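Long-range contact in KLLA0E08119p (Kluyveromyces lactis, PDB 3VA7), which probably carboxylates urea to urea-1-carboxylate with bicarbonate, ATP and biotin, the biotin carboxylase, carboxyltransferase and biotin-carrier parts of a longer enzyme being held here: residues 378-390 and 399-413. Numbering follows the deposited sequence.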
ATOM      1  N   ARG A 378     -13.552  -0.637  18.441  1.00 55.72           N
ATOM      2  CA  ARG A 378     -12.959  -1.886  18.058  1.00 56.08           C
ATOM      3  C   ARG A 378     -11.517  -1.625  17.563  1.00 55.03           C
ATOM      4  O   ARG A 378     -11.274  -0.736  16.739  1.00 54.22           O
ATOM      5  CB  ARG A 378     -13.856  -2.499  16.967  1.00 57.09           C
ATOM      6  CG  ARG A 378     -13.210  -3.555  16.055  1.00 62.47           C
ATOM      7  CD  ARG A 378     -14.097  -3.885  14.822  1.00 70.16           C
ATOM      8  NE  ARG A 378     -13.342  -4.613  13.790  1.00 74.31           N
ATOM      9  CZ  ARG A 378     -13.295  -5.943  13.651  1.00 77.34           C
ATOM     10  NH1 ARG A 378     -13.969  -6.756  14.475  1.00 77.89           N
ATOM     11  NH2 ARG A 378     -12.567  -6.471  12.667  1.00 78.93           N
ATOM     12  N   PRO A 379     -10.553  -2.382  18.097  1.00 54.27           N
ATOM     13  CA  PRO A 379      -9.153  -2.169  17.769  1.00 53.70           C
ATOM     14  C   PRO A 379      -8.919  -2.313  16.278  1.00 53.18           C
ATOM     15  O   PRO A 379      -9.539  -3.138  15.626  1.00 53.96           O
ATOM     16  CB  PRO A 379      -8.423  -3.270  18.560  1.00 53.47           C
ATOM     17  CG  PRO A 379      -9.477  -4.289  18.875  1.00 54.35           C
ATOM     18  CD  PRO A 379     -10.730  -3.480  19.059  1.00 54.64           C
ATOM     19  N   SER A 380      -8.029  -1.501  15.744  1.00 51.96           N
ATOM     20  CA  SER A 380      -7.832  -1.448  14.332  1.00 50.76           C
ATOM     21  C   SER A 380      -6.348  -1.692  14.016  1.00 49.15           C
ATOM     22  O   SER A 380      -5.554  -0.755  13.991  1.00 49.10           O
ATOM     23  CB  SER A 380      -8.262  -0.076  13.833  1.00 51.10           C
ATOM     24  OG  SER A 380      -7.918   0.071  12.453  1.00 54.62           O
ATOM     25  N   PRO A 381      -5.970  -2.955  13.787  1.00 47.44           N
ATOM     26  CA  PRO A 381      -4.575  -3.303  13.464  1.00 46.13           C
ATOM     27  C   PRO A 381      -4.195  -2.926  12.034  1.00 44.14           C
ATOM     28  O   PRO A 381      -5.073  -2.678  11.243  1.00 44.81           O
ATOM     29  CB  PRO A 381      -4.545  -4.830  13.632  1.00 46.52           C
ATOM     30  CG  PRO A 381      -5.968  -5.260  13.372  1.00 46.76           C
ATOM     31  CD  PRO A 381      -6.838  -4.143  13.879  1.00 47.26           C
ATOM     32  N   GLY A 382      -2.894  -2.886  11.737  1.00 42.30           N
ATOM     33  CA  GLY A 382      -2.342  -2.626  10.405  1.00 39.07           C
ATOM     34  C   GLY A 382      -1.047  -1.816  10.297  1.00 37.12           C
ATOM     35  O   GLY A 382      -0.554  -1.309  11.276  1.00 37.22           O
ATOM     36  N   GLN A 383      -0.505  -1.678   9.085  1.00 35.50           N
ATOM     37  CA  GLN A 383       0.709  -0.889   8.863  1.00 33.80           C
ATOM     38  C   GLN A 383       0.453   0.598   8.692  1.00 33.57           C
ATOM     39  O   GLN A 383      -0.358   1.002   7.843  1.00 34.18           O
ATOM     40  CB  GLN A 383       1.504  -1.380   7.665  1.00 32.83           C
ATOM     41  CG  GLN A 383       2.857  -0.816   7.710  1.00 30.91           C
ATOM     42  CD  GLN A 383       3.766  -1.319   6.633  1.00 28.94           C
ATOM     43  OE1 GLN A 383       4.976  -1.447   6.858  1.00 26.30           O
ATOM     44  NE2 GLN A 383       3.225  -1.567   5.450  1.00 24.43           N
ATOM     45  N   LEU A 384       1.149   1.404   9.491  1.00 32.31           N
ATOM     46  CA  LEU A 384       1.067   2.831   9.351  1.00 32.10           C
ATOM     47  C   LEU A 384       1.831   3.239   8.095  1.00 32.87           C
ATOM     48  O   LEU A 384       2.928   2.766   7.821  1.00 33.12           O
ATOM     49  CB  LEU A 384       1.570   3.574  10.592  1.00 30.66           C
ATOM     50  CG  LEU A 384       0.802   3.252  11.866  1.00 29.34           C
ATOM     51  CD1 LEU A 384       1.336   4.060  12.991  1.00 25.30           C
ATOM     52  CD2 LEU A 384      -0.720   3.426  11.734  1.00 26.88           C
ATOM     53  N   THR A 385       1.235   4.156   7.357  1.00 33.29           N
ATOM     54  CA  THR A 385       1.589   4.402   5.990  1.00 33.60           C
ATOM     55  C   THR A 385       2.151   5.808   5.862  1.00 33.67           C
ATOM     56  O   THR A 385       2.870   6.166   4.901  1.00 34.41           O
ATOM     57  CB  THR A 385       0.299   4.168   5.144  1.00 34.20           C
ATOM     58  OG1 THR A 385       0.517   3.074   4.236  1.00 33.31           O
ATOM     59  CG2 THR A 385      -0.260   5.443   4.480  1.00 32.93           C
ATOM     60  N   SER A 386       1.805   6.609   6.848  1.00 32.41           N
ATOM     61  CA  SER A 386       2.263   7.960   6.905  1.00 32.91           C
ATOM     62  C   SER A 386       1.971   8.399   8.343  1.00 31.29           C
ATOM     63  O   SER A 386       0.897   8.139   8.906  1.00 31.65           O
ATOM     64  CB  SER A 386       1.556   8.814   5.826  1.00 33.75           C
ATOM     65  OG  SER A 386       1.336  10.148   6.294  1.00 39.06           O
ATOM     66  N   VAL A 387       2.941   9.029   8.962  1.00 29.71           N
ATOM     67  CA  VAL A 387       2.800   9.382  10.367  1.00 28.14           C
ATOM     68  C   VAL A 387       3.376  10.778  10.535  1.00 27.96           C
ATOM     69  O   VAL A 387       4.558  10.982  10.391  1.00 26.70           O
ATOM     70  CB  VAL A 387       3.530   8.349  11.304  1.00 28.20           C
ATOM     71  CG1 VAL A 387       3.443   8.790  12.723  1.00 25.40           C
ATOM     72  CG2 VAL A 387       2.953   6.900  11.146  1.00 24.82           C
ATOM     73  N   SER A 388       2.520  11.750  10.781  1.00 29.22           N
ATOM     74  CA  SER A 388       3.015  13.084  11.090  1.00 30.86           C
ATOM     75  C   SER A 388       2.489  13.697  12.403  1.00 30.79           C
ATOM     76  O   SER A 388       1.276  13.653  12.695  1.00 30.72           O
ATOM     77  CB  SER A 388       2.763  14.021   9.919  1.00 31.22           C
ATOM     78  OG  SER A 388       3.715  15.080   9.980  1.00 35.03           O
ATOM     79  N   PHE A 389       3.405  14.269  13.184  1.00 31.25           N
ATOM     80  CA  PHE A 389       3.021  14.928  14.470  1.00 31.89           C
ATOM     81  C   PHE A 389       3.500  16.401  14.570  1.00 33.05           C
ATOM     82  O   PHE A 389       4.591  16.758  14.074  1.00 32.24           O
ATOM     83  CB  PHE A 389       3.539  14.176  15.702  1.00 29.90           C
ATOM     84  CG  PHE A 389       2.998  12.758  15.853  1.00 28.94           C
ATOM     85  CD1 PHE A 389       1.654  12.539  16.153  1.00 22.13           C
ATOM     86  CD2 PHE A 389       3.877  11.623  15.757  1.00 26.98           C
ATOM     87  CE1 PHE A 389       1.149  11.223  16.329  1.00 19.53           C
ATOM     88  CE2 PHE A 389       3.376  10.285  15.949  1.00 22.46           C
ATOM     89  CZ  PHE A 389       2.016  10.111  16.241  1.00 20.60           C
ATOM     90  N   PRO A 390       2.693  17.252  15.233  1.00 33.84           N
ATOM     91  CA  PRO A 390       3.220  18.586  15.465  1.00 34.72           C
ATOM     92  C   PRO A 390       4.520  18.457  16.235  1.00 35.54           C
ATOM     93  O   PRO A 390       4.533  17.864  17.329  1.00 36.27           O
ATOM     94  CB  PRO A 390       2.141  19.238  16.354  1.00 35.15           C
ATOM     95  CG  PRO A 390       1.398  18.088  16.973  1.00 35.24           C
ATOM     96  CD  PRO A 390       1.375  17.053  15.872  1.00 33.57           C
ATOM     97  N   VAL A 399       5.653   5.037  17.426  1.00 33.44           N
ATOM     98  CA  VAL A 399       5.321   4.715  16.040  1.00 33.29           C
ATOM     99  C   VAL A 399       5.839   5.747  15.027  1.00 34.77           C
ATOM    100  O   VAL A 399       6.119   6.913  15.363  1.00 35.29           O
ATOM    101  CB  VAL A 399       3.819   4.511  15.877  1.00 33.57           C
ATOM    102  CG1 VAL A 399       3.303   3.536  16.966  1.00 31.33           C
ATOM    103  CG2 VAL A 399       3.077   5.852  15.876  1.00 29.31           C
ATOM    104  N   LYS A 400       6.025   5.290  13.792  1.00 35.16           N
ATOM    105  CA  LYS A 400       6.380   6.155  12.663  1.00 34.60           C
ATOM    106  C   LYS A 400       5.888   5.473  11.378  1.00 34.32           C
ATOM    107  O   LYS A 400       5.281   4.421  11.441  1.00 33.36           O
ATOM    108  CB  LYS A 400       7.883   6.412  12.614  1.00 33.97           C
ATOM    109  CG  LYS A 400       8.667   5.245  13.098  1.00 37.11           C
ATOM    110  CD  LYS A 400      10.132   5.229  12.626  1.00 41.81           C
ATOM    111  CE  LYS A 400      10.642   3.736  12.667  1.00 45.54           C
ATOM    112  NZ  LYS A 400      12.139   3.566  12.990  1.00 48.44           N
ATOM    113  N   LYS A 401       6.094   6.127  10.226  1.00 34.91           N
ATOM    114  CA  LYS A 401       5.806   5.572   8.913  1.00 33.69           C
ATOM    115  C   LYS A 401       6.431   4.182   8.994  1.00 33.14           C
ATOM    116  O   LYS A 401       7.604   4.044   9.348  1.00 33.55           O
ATOM    117  CB  LYS A 401       6.489   6.443   7.845  1.00 33.77           C
ATOM    118  CG  LYS A 401       6.191   6.200   6.339  1.00 34.77           C
ATOM    119  CD  LYS A 401       7.273   6.998   5.544  1.00 39.96           C
ATOM    120  CE  LYS A 401       6.719   7.793   4.341  1.00 43.73           C
ATOM    121  NZ  LYS A 401       6.361   9.294   4.573  1.00 46.06           N
ATOM    122  N   GLY A 402       5.662   3.148   8.707  1.00 31.73           N
ATOM    123  CA  GLY A 402       6.263   1.842   8.656  1.00 31.97           C
ATOM    124  C   GLY A 402       5.825   0.877   9.717  1.00 31.83           C
ATOM    125  O   GLY A 402       5.627  -0.285   9.425  1.00 32.72           O
ATOM    126  N   THR A 403       5.629   1.367  10.924  1.00 31.35           N
ATOM    127  CA  THR A 403       5.207   0.571  12.029  1.00 32.10           C
ATOM    128  C   THR A 403       3.970  -0.265  11.788  1.00 33.71           C
ATOM    129  O   THR A 403       2.963   0.235  11.316  1.00 33.90           O
ATOM    130  CB  THR A 403       4.979   1.449  13.257  1.00 32.48           C
ATOM    131  OG1 THR A 403       6.161   2.233  13.489  1.00 32.15           O
ATOM    132  CG2 THR A 403       4.622   0.568  14.486  1.00 27.57           C
ATOM    133  N   ASN A 404       4.055  -1.539  12.171  1.00 35.68           N
ATOM    134  CA  ASN A 404       2.901  -2.469  12.200  1.00 36.71           C
ATOM    135  C   ASN A 404       2.234  -2.474  13.536  1.00 37.38           C
ATOM    136  O   ASN A 404       2.805  -2.869  14.513  1.00 37.19           O
ATOM    137  CB  ASN A 404       3.358  -3.899  11.887  1.00 36.68           C
ATOM    138  CG  ASN A 404       3.860  -4.043  10.465  1.00 37.02           C
ATOM    139  OD1 ASN A 404       5.063  -4.168  10.231  1.00 38.84           O
ATOM    140  ND2 ASN A 404       2.943  -4.008   9.503  1.00 37.57           N
ATOM    141  N   VAL A 405       1.008  -2.023  13.570  1.00 39.78           N
ATOM    142  CA  VAL A 405       0.287  -1.912  14.809  1.00 42.54           C
ATOM    143  C   VAL A 405      -0.592  -3.132  14.963  1.00 44.99           C
ATOM    144  O   VAL A 405      -1.478  -3.349  14.127  1.00 45.50           O
ATOM    145  CB  VAL A 405      -0.606  -0.656  14.817  1.00 42.38           C
ATOM    146  CG1 VAL A 405      -1.431  -0.582  16.141  1.00 42.15           C
ATOM    147  CG2 VAL A 405       0.264   0.584  14.620  1.00 40.84           C
ATOM    148  N   SER A 406      -0.364  -3.921  16.019  1.00 46.97           N
ATOM    149  CA  SER A 406      -1.154  -5.137  16.222  1.00 49.50           C
ATOM    150  C   SER A 406      -2.307  -4.978  17.232  1.00 51.72           C
ATOM    151  O   SER A 406      -2.422  -3.966  17.950  1.00 52.24           O
ATOM    152  CB  SER A 406      -0.273  -6.311  16.621  1.00 49.24           C
ATOM    153  OG  SER A 406      -0.411  -6.539  18.003  1.00 48.38           O
ATOM    154  N   ALA A 407      -3.173  -5.987  17.272  1.00 54.07           N
ATOM    155  CA  ALA A 407      -4.377  -5.942  18.130  1.00 55.94           C
ATOM    156  C   ALA A 407      -4.091  -6.611  19.486  1.00 56.99           C
ATOM    157  O   ALA A 407      -4.924  -6.584  20.411  1.00 56.84           O
ATOM    158  CB  ALA A 407      -5.578  -6.613  17.414  1.00 55.96           C
ATOM    159  N   GLU A 408      -2.888  -7.178  19.588  1.00 58.20           N
ATOM    160  CA  GLU A 408      -2.485  -7.953  20.744  1.00 59.80           C
ATOM    161  C   GLU A 408      -2.588  -7.197  22.088  1.00 59.71           C
ATOM    162  O   GLU A 408      -3.348  -7.580  22.986  1.00 60.02           O
ATOM    163  CB  GLU A 408      -1.083  -8.546  20.523  1.00 59.80           C
ATOM    164  CG  GLU A 408      -0.842  -9.885  21.263  1.00 64.57           C
ATOM    165  CD  GLU A 408      -1.863 -11.017  20.917  1.00 69.91           C
ATOM    166  OE1 GLU A 408      -2.420 -11.031  19.776  1.00 70.48           O
ATOM    167  OE2 GLU A 408      -2.088 -11.897  21.801  1.00 69.96           O
ATOM    168  N   TYR A 409      -1.863  -6.101  22.226  1.00 59.48           N
ATOM    169  CA  TYR A 409      -1.614  -5.632  23.583  1.00 59.09           C
ATOM    170  C   TYR A 409      -2.546  -4.562  24.107  1.00 58.46           C
ATOM    171  O   TYR A 409      -3.056  -4.670  25.235  1.00 59.37           O
ATOM    172  CB  TYR A 409      -0.134  -5.254  23.748  1.00 59.17           C
ATOM    173  CG  TYR A 409       0.773  -6.401  23.329  1.00 58.49           C
ATOM    174  CD1 TYR A 409       0.967  -7.511  24.168  1.00 56.82           C
ATOM    175  CD2 TYR A 409       1.391  -6.395  22.058  1.00 58.29           C
ATOM    176  CE1 TYR A 409       1.782  -8.585  23.759  1.00 59.11           C
ATOM    177  CE2 TYR A 409       2.206  -7.446  21.631  1.00 57.20           C
ATOM    178  CZ  TYR A 409       2.402  -8.535  22.479  1.00 58.80           C
ATOM    179  OH  TYR A 409       3.210  -9.559  22.050  1.00 56.80           O
ATOM    180  N   ASP A 410      -2.782  -3.550  23.288  1.00 56.81           N
ATOM    181  CA  ASP A 410      -3.308  -2.275  23.761  1.00 55.72           C
ATOM    182  C   ASP A 410      -3.084  -1.374  22.593  1.00 53.28           C
ATOM    183  O   ASP A 410      -1.988  -1.307  22.078  1.00 53.72           O
ATOM    184  CB  ASP A 410      -2.506  -1.733  24.950  1.00 56.49           C
ATOM    185  CG  ASP A 410      -2.764  -0.251  25.210  1.00 59.84           C
ATOM    186  OD1 ASP A 410      -3.766   0.111  25.886  1.00 62.81           O
ATOM    187  OD2 ASP A 410      -1.945   0.564  24.737  1.00 64.36           O
ATOM    188  N   PRO A 411      -4.122  -0.652  22.180  1.00 50.85           N
ATOM    189  CA  PRO A 411      -3.993   0.046  20.908  1.00 48.19           C
ATOM    190  C   PRO A 411      -3.429   1.507  21.007  1.00 45.30           C
ATOM    191  O   PRO A 411      -3.635   2.313  20.104  1.00 44.51           O
ATOM    192  CB  PRO A 411      -5.435  -0.011  20.360  1.00 48.47           C
ATOM    193  CG  PRO A 411      -6.332  -0.168  21.603  1.00 49.79           C
ATOM    194  CD  PRO A 411      -5.447  -0.452  22.804  1.00 50.30           C
ATOM    195  N   THR A 412      -2.702   1.838  22.064  1.00 41.68           N
ATOM    196  CA  THR A 412      -2.107   3.162  22.123  1.00 39.27           C
ATOM    197  C   THR A 412      -1.104   3.469  20.984  1.00 38.16           C
ATOM    198  O   THR A 412      -0.177   2.697  20.699  1.00 38.26           O
ATOM    199  CB  THR A 412      -1.445   3.395  23.486  1.00 39.31           C
ATOM    200  OG1 THR A 412      -2.461   3.395  24.504  1.00 36.83           O
ATOM    201  CG2 THR A 412      -0.688   4.724  23.481  1.00 37.00           C
ATOM    202  N   LEU A 413      -1.294   4.602  20.336  1.00 36.02           N
ATOM    203  CA  LEU A 413      -0.397   5.003  19.282  1.00 34.55           C
ATOM    204  C   LEU A 413       0.565   6.064  19.790  1.00 33.15           C
ATOM    205  O   LEU A 413       1.778   6.009  19.558  1.00 32.78           O
ATOM    206  CB  LEU A 413      -1.189   5.507  18.055  1.00 34.74           C
ATOM    207  CG  LEU A 413      -1.878   4.399  17.227  1.00 37.44           C
ATOM    208  CD1 LEU A 413      -2.799   4.866  16.088  1.00 35.99           C
ATOM    209  CD2 LEU A 413      -0.840   3.372  16.709  1.00 37.26           C
TER
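Gly-382 and Val-405 form an antiparallel hydrogen-bonded pair in which each backbone satisfies the other: Gly-382 N gives to Val-405 O at 2.8 Å, and Val-405 N returns a bond to Gly-382 O at 2.9 Å. Glycine suits this place because its phi of 144° would jam any CB against the preceding carbonyl. Beyond the paired strands, two more backbone bonds hold the loops together: Leu-384 N reaches Thr-403 O at 2.8 Å with a nearly straight 173° angle, and Gly-402 N meets Leu-384 O from above the carbonyl plane. Within the turn, Lys-400 N is satisfied by Thr-403 OG1, a hydroxyl on a short branched side chain that stays close to the backbone. Leu-384, its CG anti to the carbonyl carbon (chi1 -60°), lays CD1 3.8 Å from Val-399 CG2 and CG against Val-405 CG2, apolar branches fitting a buried spot. On the face of the sheet opposite Val-405, Gln-383 runs its extended chain past Gly-402 O and crosses the side chain of Asn-404 at a slant; an alanine here would probably uncover Gly-402 O, which Gln-383 CG approaches, and leave the Asn-404 amide touching little more than CB. Asn-404 OD1 is itself bonded to Asn-1095. In the biotin carboxylase C-terminal domain, strand 404-405 pairs with strand 378-383, which pairs in turn with strand 362-372, while strand 386-388 turns aside to pair with strand 438-440.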